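Local coordinates for tailspike protein (Acinetobacter phage vB_ApiP_P1, PDB 6E1R) that probably recognises and hydrolyses surface polysaccharide of its Acinetobacter host at the start of infection, as the trimeric tailspike of the phage, at residues A[128-133]-A[163-168]; A[255-260]-A[280-285]. One frame throughout, in Å; residues are numbered along the deposited sequence.

Both contacts join strands of successive coils in the elongated right-handed parallel beta-helix that forms the middle of the chain. They lie on different faces of it. Their centres are about 23 Å apart, and they do not touch. Contact 1 is nearer the N-terminal end and is buried. Contact 2 is nearer the centre of the chain and is only partly buried. Each sends aromatic and aliphatic side chains to one face of its sheet. The opposite faces differ. In contact 1 the arginine, glutamate and tyrosine there interact with a neighbouring subunit. In contact 2 the main ion pairs form within the contact, between one arginine and two acids.

Contact 1: A[128-133]-A[163-168]; sequences TLRIEG and SSYFGK
R130 and Y165 stand side by side on one face of the strand pair and point the same way. R130 CG is anti to the backbone N (chi1 173°), which sets it against Y165 CB at 4.0 Å, and it also touches CD1. E132 lies on the same face and crosses the tyrosine obliquely, with OE2 3.7 Å from Y165 CE1. On the other face I131 meets F166. The CG2 branch of I131 reaches F166 CD2 at 3.6 Å, and L129 CD2 is a more distant neighbour of the same ring.

The backbones join these pairs. I131 bonds to the residues before and after F166: its N donates to Y165 O at 3.0 Å, and its O accepts from G167 N at 3.1 Å. This is the parallel beta pattern. It continues with Y165 N to L129 O and G133 N to G167 O. The strands belong to successive coils of the parallel beta-helix, with I131 and F166 directed into its interior. There F166 meets F195 with nearly parallel ring planes and F182 edge-to-face. L129 packs on helix 94-106.

The R130 face looks to the trimer partners. R130 NE and NH2 both reach E132 OE2 through weak hydrogen bonds, and NH2 forms a salt bridge with it at 3.4 Å; OE2 lies at the guanidinium edge, in plane. E132 OE2 also pairs with K168 of the second subunit, while R130 NH1 bonds to G133 O of that subunit. K168 in turn forms a salt bridge with E132 of the third subunit and a cation-pi contact with Y165 there.

Contact 2: A[255-260]-A[280-285]; sequences NCIFRK and ACDLEQ
C256 and F258 bond to both sides of D282, as in a regular parallel strand pair. D282 N donates to C256 O at 2.8 Å, and F258 N donates to D282 O at 2.7 Å. E284 N to F258 O continues the pairing at 3.2 Å. The strand axes are 4.7 Å apart and only 5° from parallel.

On one face F258 and L283 lie side by side and point the same way, with F258 CD1 4.0 Å from L283 CG. On the other face R259 meets two acids. Its chain is extended from CG to NE and runs beside E284. NH2 bonds to E284 OE2 at 3.2 Å, approaching from above the carboxylate plane. The same NH2 is 3.3 Å from D282 OD2. That oxygen lies well out of the guanidinium plane, so the pairing is by charge alone. I257 CG2 lies over one guanidinium face, offset toward its rim. At the end, a water donates to Q285 OE1 and weakly accepts from K260 NZ.

The pair belongs to successive coils of the beta-helix. Strand 221-222 flanks 257-259, with F222 stacked on F258, and strand 306-309 flanks 281-284.

Contact 1: A[128-133]-A[163-168]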
ATOM      1  N   THR A 128      11.615 -26.324  -9.826  1.00 42.87           N
ATOM      2  CA  THR A 128      10.983 -26.707  -8.562  1.00 40.70           C
ATOM      3  C   THR A 128      11.993 -26.948  -7.444  1.00 36.36           C
ATOM      4  O   THR A 128      11.694 -27.663  -6.483  1.00 41.91           O
ATOM      5  CB  THR A 128      10.084 -27.938  -8.730  1.00 41.00           C
ATOM      6  OG1 THR A 128      10.890 -29.091  -9.002  1.00 40.28           O
ATOM      7  CG2 THR A 128       9.100 -27.722  -9.869  1.00 38.74           C
ATOM      8  N   LEU A 129      13.185 -26.362  -7.534  1.00 35.66           N
ATOM      9  CA  LEU A 129      14.171 -26.520  -6.473  1.00 40.93           C
ATOM     10  C   LEU A 129      13.759 -25.722  -5.243  1.00 41.83           C
ATOM     11  O   LEU A 129      13.557 -24.506  -5.321  1.00 47.61           O
ATOM     12  CB  LEU A 129      15.550 -26.066  -6.944  1.00 40.35           C
ATOM     13  CG  LEU A 129      16.561 -25.966  -5.793  1.00 39.72           C
ATOM     14  CD1 LEU A 129      16.894 -27.341  -5.222  1.00 36.22           C
ATOM     15  CD2 LEU A 129      17.822 -25.220  -6.207  1.00 34.77           C
ATOM     16  N   ARG A 130      13.644 -26.402  -4.107  1.00 44.57           N
ATOM     17  CA  ARG A 130      13.456 -25.753  -2.815  1.00 46.66           C
ATOM     18  C   ARG A 130      14.684 -26.053  -1.965  1.00 53.65           C
ATOM     19  O   ARG A 130      14.892 -27.198  -1.548  1.00 55.18           O
ATOM     20  CB  ARG A 130      12.175 -26.233  -2.136  1.00 46.59           C
ATOM     21  CG  ARG A 130      11.995 -25.719  -0.719  1.00 45.01           C
ATOM     22  CD  ARG A 130      10.747 -26.305  -0.085  1.00 47.75           C
ATOM     23  NE  ARG A 130      10.688 -26.046   1.350  1.00 50.93           N
ATOM     24  CZ  ARG A 130       9.829 -26.634   2.176  1.00 53.17           C
ATOM     25  NH1 ARG A 130       8.951 -27.510   1.707  1.00 52.86           N
ATOM     26  NH2 ARG A 130       9.842 -26.340   3.469  1.00 54.28           N
ATOM     27  N   ILE A 131      15.496 -25.030  -1.715  1.00 52.90           N
ATOM     28  CA  ILE A 131      16.749 -25.174  -0.985  1.00 50.95           C
ATOM     29  C   ILE A 131      16.755 -24.171   0.160  1.00 50.95           C
ATOM     30  O   ILE A 131      16.428 -22.995  -0.035  1.00 50.38           O
ATOM     31  CB  ILE A 131      17.968 -24.978  -1.910  1.00 49.43           C
ATOM     32  CG1 ILE A 131      19.273 -25.003  -1.113  1.00 49.71           C
ATOM     33  CG2 ILE A 131      17.839 -23.695  -2.724  1.00 49.56           C
ATOM     34  CD1 ILE A 131      20.507 -24.908  -1.983  1.00 51.39           C
ATOM     35  N   GLU A 132      17.106 -24.640   1.357  1.00 51.73           N
ATOM     36  CA  GLU A 132      17.070 -23.825   2.562  1.00 49.93           C
ATOM     37  C   GLU A 132      18.384 -23.968   3.322  1.00 48.25           C
ATOM     38  O   GLU A 132      19.181 -24.875   3.071  1.00 51.30           O
ATOM     39  CB  GLU A 132      15.887 -24.213   3.460  1.00 48.54           C
ATOM     40  CG  GLU A 132      14.531 -24.132   2.774  1.00 43.61           C
ATOM     41  CD  GLU A 132      13.391 -24.578   3.669  1.00 48.83           C
ATOM     42  OE1 GLU A 132      13.608 -25.478   4.507  1.00 56.79           O
ATOM     43  OE2 GLU A 132      12.274 -24.034   3.532  1.00 51.04           O
ATOM     44  N   GLY A 133      18.600 -23.052   4.259  1.00 41.25           N
ATOM     45  CA  GLY A 133      19.782 -23.083   5.096  1.00 43.33           C
ATOM     46  C   GLY A 133      19.414 -22.995   6.562  1.00 46.60           C
ATOM     47  O   GLY A 133      18.452 -22.331   6.944  1.00 47.99           O
ATOM     48  N   SER A 163       9.825 -21.886 -11.131  1.00 42.63           N
ATOM     49  CA  SER A 163       9.434 -22.407  -9.825  1.00 42.23           C
ATOM     50  C   SER A 163      10.662 -22.779  -9.005  1.00 47.38           C
ATOM     51  O   SER A 163      11.393 -23.711  -9.352  1.00 53.89           O
ATOM     52  CB  SER A 163       8.491 -23.607  -9.963  1.00 38.02           C
ATOM     53  OG  SER A 163       7.306 -23.245 -10.650  1.00 39.80           O
ATOM     54  N   SER A 164      10.902 -22.043  -7.922  1.00 43.77           N
ATOM     55  CA  SER A 164      12.024 -22.318  -7.036  1.00 42.37           C
ATOM     56  C   SER A 164      11.768 -21.621  -5.707  1.00 45.31           C
ATOM     57  O   SER A 164      10.869 -20.785  -5.584  1.00 47.27           O
ATOM     58  CB  SER A 164      13.356 -21.872  -7.649  1.00 37.78           C
ATOM     59  OG  SER A 164      13.311 -20.516  -8.050  1.00 37.81           O
ATOM     60  N   TYR A 165      12.570 -21.981  -4.710  1.00 40.69           N
ATOM     61  CA  TYR A 165      12.466 -21.382  -3.387  1.00 35.27           C
ATOM     62  C   TYR A 165      13.852 -21.328  -2.768  1.00 39.66           C
ATOM     63  O   TYR A 165      14.560 -22.339  -2.737  1.00 49.43           O
ATOM     64  CB  TYR A 165      11.507 -22.175  -2.491  1.00 36.29           C
ATOM     65  CG  TYR A 165      11.241 -21.532  -1.146  1.00 44.82           C
ATOM     66  CD1 TYR A 165      12.076 -21.770  -0.060  1.00 45.93           C
ATOM     67  CD2 TYR A 165      10.151 -20.690  -0.962  1.00 46.86           C
ATOM     68  CE1 TYR A 165      11.834 -21.186   1.169  1.00 47.19           C
ATOM     69  CE2 TYR A 165       9.901 -20.102   0.264  1.00 49.89           C
ATOM     70  CZ  TYR A 165      10.745 -20.353   1.326  1.00 51.21           C
ATOM     71  OH  TYR A 165      10.501 -19.769   2.547  1.00 54.52           O
ATOM     72  N   PHE A 166      14.234 -20.150  -2.281  1.00 34.30           N
ATOM     73  CA  PHE A 166      15.532 -19.939  -1.649  1.00 34.73           C
ATOM     74  C   PHE A 166      15.290 -19.351  -0.267  1.00 39.26           C
ATOM     75  O   PHE A 166      14.898 -18.186  -0.144  1.00 45.82           O
ATOM     76  CB  PHE A 166      16.412 -19.022  -2.496  1.00 30.74           C
ATOM     77  CG  PHE A 166      16.743 -19.591  -3.842  1.00 30.86           C
ATOM     78  CD1 PHE A 166      15.892 -19.400  -4.916  1.00 38.06           C
ATOM     79  CD2 PHE A 166      17.899 -20.326  -4.030  1.00 39.24           C
ATOM     80  CE1 PHE A 166      16.190 -19.927  -6.155  1.00 40.96           C
ATOM     81  CE2 PHE A 166      18.202 -20.858  -5.266  1.00 45.01           C
ATOM     82  CZ  PHE A 166      17.346 -20.659  -6.329  1.00 45.47           C
ATOM     83  N   GLY A 167      15.528 -20.152   0.767  1.00 36.42           N
ATOM     84  CA  GLY A 167      15.235 -19.731   2.120  1.00 36.11           C
ATOM     85  C   GLY A 167      16.451 -19.605   3.011  1.00 36.51           C
ATOM     86  O   GLY A 167      17.110 -20.602   3.325  1.00 40.00           O
ATOM     87  N   LYS A 168      16.757 -18.373   3.416  1.00 41.00           N
ATOM     88  CA  LYS A 168      17.780 -18.084   4.419  1.00 42.45           C
ATOM     89  C   LYS A 168      19.149 -18.622   3.992  1.00 42.37           C
ATOM     90  O   LYS A 168      19.761 -19.460   4.657  1.00 47.83           O
ATOM     91  CB  LYS A 168      17.349 -18.634   5.782  1.00 41.24           C
ATOM     92  CG  LYS A 168      15.987 -18.101   6.205  1.00 45.07           C
ATOM     93  CD  LYS A 168      15.443 -18.778   7.444  1.00 50.06           C
ATOM     94  CE  LYS A 168      14.091 -18.189   7.823  1.00 52.26           C
ATOM     95  NZ  LYS A 168      13.441 -18.930   8.938  1.00 60.99           N
TER

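Contact 2: A[255-260]-A[280-285]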
ATOM      1  N   ASN A 255      10.506  -5.099   2.833  1.00 31.47           N
ATOM      2  CA  ASN A 255      11.456  -4.859   3.923  1.00 35.14           C
ATOM      3  C   ASN A 255      12.892  -5.202   3.533  1.00 33.72           C
ATOM      4  O   ASN A 255      13.711  -5.548   4.388  1.00 36.11           O
ATOM      5  CB  ASN A 255      11.054  -5.626   5.187  1.00 40.72           C
ATOM      6  CG  ASN A 255       9.608  -5.394   5.573  1.00 44.63           C
ATOM      7  OD1 ASN A 255       9.279  -4.405   6.230  1.00 43.04           O
ATOM      8  ND2 ASN A 255       8.734  -6.307   5.167  1.00 45.62           N
ATOM      9  N   CYS A 256      13.213  -5.118   2.247  1.00 28.44           N
ATOM     10  CA  CYS A 256      14.570  -5.389   1.808  1.00 29.71           C
ATOM     11  C   CYS A 256      15.455  -4.166   2.023  1.00 34.58           C
ATOM     12  O   CYS A 256      14.981  -3.034   2.142  1.00 39.70           O
ATOM     13  CB  CYS A 256      14.588  -5.809   0.339  1.00 31.58           C
ATOM     14  SG  CYS A 256      13.728  -7.362   0.024  1.00 41.98           S
ATOM     15  N   ILE A 257      16.763  -4.408   2.068  1.00 35.71           N
ATOM     16  CA  ILE A 257      17.745  -3.371   2.360  1.00 35.31           C
ATOM     17  C   ILE A 257      18.776  -3.344   1.241  1.00 38.15           C
ATOM     18  O   ILE A 257      19.304  -4.392   0.852  1.00 38.86           O
ATOM     19  CB  ILE A 257      18.430  -3.596   3.721  1.00 32.25           C
ATOM     20  CG1 ILE A 257      17.391  -3.627   4.843  1.00 30.24           C
ATOM     21  CG2 ILE A 257      19.459  -2.512   3.983  1.00 29.69           C
ATOM     22  CD1 ILE A 257      17.922  -4.167   6.152  1.00 31.23           C
ATOM     23  N   PHE A 258      19.064  -2.147   0.731  1.00 32.12           N
ATOM     24  CA  PHE A 258      20.050  -1.942  -0.326  1.00 30.71           C
ATOM     25  C   PHE A 258      21.043  -0.891   0.149  1.00 33.61           C
ATOM     26  O   PHE A 258      20.712   0.297   0.203  1.00 35.97           O
ATOM     27  CB  PHE A 258      19.381  -1.504  -1.630  1.00 26.10           C
ATOM     28  CG  PHE A 258      18.349  -2.468  -2.143  1.00 27.87           C
ATOM     29  CD1 PHE A 258      17.048  -2.433  -1.666  1.00 28.41           C
ATOM     30  CD2 PHE A 258      18.675  -3.401  -3.114  1.00 26.99           C
ATOM     31  CE1 PHE A 258      16.095  -3.316  -2.139  1.00 29.27           C
ATOM     32  CE2 PHE A 258      17.726  -4.286  -3.592  1.00 27.29           C
ATOM     33  CZ  PHE A 258      16.435  -4.244  -3.105  1.00 24.88           C
ATOM     34  N   ARG A 259      22.255  -1.325   0.500  1.00 40.97           N
ATOM     35  CA  ARG A 259      23.285  -0.444   1.032  1.00 40.81           C
ATOM     36  C   ARG A 259      24.584  -0.604   0.256  1.00 47.32           C
ATOM     37  O   ARG A 259      24.890  -1.681  -0.264  1.00 44.00           O
ATOM     38  CB  ARG A 259      23.564  -0.709   2.521  1.00 39.03           C
ATOM     39  CG  ARG A 259      22.449  -0.318   3.466  1.00 37.09           C
ATOM     40  CD  ARG A 259      22.953  -0.399   4.897  1.00 40.69           C
ATOM     41  NE  ARG A 259      21.955   0.042   5.865  1.00 47.77           N
ATOM     42  CZ  ARG A 259      21.235  -0.778   6.621  1.00 56.92           C
ATOM     43  NH1 ARG A 259      21.409  -2.090   6.539  1.00 60.30           N
ATOM     44  NH2 ARG A 259      20.348  -0.283   7.472  1.00 60.76           N
ATOM     45  N   LYS A 260      25.337   0.497   0.177  1.00 45.46           N
ATOM     46  CA  LYS A 260      26.738   0.494  -0.251  1.00 46.01           C
ATOM     47  C   LYS A 260      26.903   0.022  -1.694  1.00 45.47           C
ATOM     48  O   LYS A 260      27.800  -0.761  -2.006  1.00 52.57           O
ATOM     49  CB  LYS A 260      27.594  -0.367   0.681  1.00 47.32           C
ATOM     50  CG  LYS A 260      27.557   0.023   2.144  1.00 48.84           C
ATOM     51  CD  LYS A 260      28.133   1.403   2.375  1.00 53.59           C
ATOM     52  CE  LYS A 260      28.000   1.795   3.844  1.00 55.43           C
ATOM     53  NZ  LYS A 260      28.753   0.861   4.743  1.00 53.61           N
ATOM     54  N   ALA A 280       8.153  -0.849   2.130  1.00 38.29           N
ATOM     55  CA  ALA A 280       8.927  -0.612   3.351  1.00 33.49           C
ATOM     56  C   ALA A 280      10.393  -1.007   3.180  1.00 34.83           C
ATOM     57  O   ALA A 280      11.033  -1.503   4.110  1.00 38.13           O
ATOM     58  CB  ALA A 280       8.305  -1.335   4.548  1.00 29.23           C
ATOM     59  N   CYS A 281      10.936  -0.776   1.989  1.00 31.39           N
ATOM     60  CA  CYS A 281      12.325  -1.109   1.724  1.00 29.87           C
ATOM     61  C   CYS A 281      13.247   0.017   2.188  1.00 37.82           C
ATOM     62  O   CYS A 281      12.817   1.136   2.476  1.00 42.08           O
ATOM     63  CB  CYS A 281      12.534  -1.403   0.241  1.00 29.22           C
ATOM     64  SG  CYS A 281      11.691  -2.894  -0.334  1.00 33.65           S
ATOM     65  N   ASP A 282      14.538  -0.294   2.256  1.00 40.87           N
ATOM     66  CA  ASP A 282      15.548   0.622   2.779  1.00 35.13           C
ATOM     67  C   ASP A 282      16.660   0.761   1.749  1.00 37.24           C
ATOM     68  O   ASP A 282      17.433  -0.178   1.534  1.00 46.39           O
ATOM     69  CB  ASP A 282      16.092   0.113   4.114  1.00 39.04           C
ATOM     70  CG  ASP A 282      17.056   1.083   4.765  1.00 40.48           C
ATOM     71  OD1 ASP A 282      17.137   2.246   4.319  1.00 38.54           O
ATOM     72  OD2 ASP A 282      17.738   0.671   5.726  1.00 42.97           O
ATOM     73  N   LEU A 283      16.741   1.927   1.114  1.00 32.57           N
ATOM     74  CA  LEU A 283      17.768   2.235   0.120  1.00 35.28           C
ATOM     75  C   LEU A 283      18.596   3.395   0.664  1.00 38.72           C
ATOM     76  O   LEU A 283      18.234   4.561   0.490  1.00 40.38           O
ATOM     77  CB  LEU A 283      17.155   2.577  -1.246  1.00 32.02           C
ATOM     78  CG  LEU A 283      16.481   1.478  -2.073  1.00 34.03           C
ATOM     79  CD1 LEU A 283      15.127   1.078  -1.500  1.00 37.07           C
ATOM     80  CD2 LEU A 283      16.343   1.920  -3.522  1.00 31.46           C
ATOM     81  N   GLU A 284      19.709   3.079   1.324  1.00 38.38           N
ATOM     82  CA  GLU A 284      20.516   4.108   1.963  1.00 41.24           C
ATOM     83  C   GLU A 284      21.995   3.771   1.852  1.00 44.74           C
ATOM     84  O   GLU A 284      22.382   2.624   1.609  1.00 48.45           O
ATOM     85  CB  GLU A 284      20.133   4.303   3.438  1.00 43.06           C
ATOM     86  CG  GLU A 284      20.395   3.104   4.330  1.00 49.24           C
ATOM     87  CD  GLU A 284      20.151   3.413   5.795  1.00 62.10           C
ATOM     88  OE1 GLU A 284      20.628   4.466   6.268  1.00 69.17           O
ATOM     89  OE2 GLU A 284      19.479   2.611   6.476  1.00 66.95           O
ATOM     90  N   GLN A 285      22.818   4.809   2.021  1.00 44.33           N
ATOM     91  CA  GLN A 285      24.274   4.685   2.109  1.00 43.25           C
ATOM     92  C   GLN A 285      24.888   4.111   0.834  1.00 41.22           C
ATOM     93  O   GLN A 285      25.920   3.436   0.880  1.00 45.27           O
ATOM     94  CB  GLN A 285      24.682   3.848   3.325  1.00 42.97           C
ATOM     95  CG  GLN A 285      24.231   4.441   4.650  1.00 49.34           C
ATOM     96  CD  GLN A 285      24.627   3.586   5.837  1.00 62.62           C
ATOM     97  OE1 GLN A 285      25.361   2.608   5.698  1.00 73.11           O
ATOM     98  NE2 GLN A 285      24.141   3.953   7.017  1.00 67.08           N
TER
HETATM   99  O   HOH W   1      27.867   2.369   7.601  1.00 46.19           O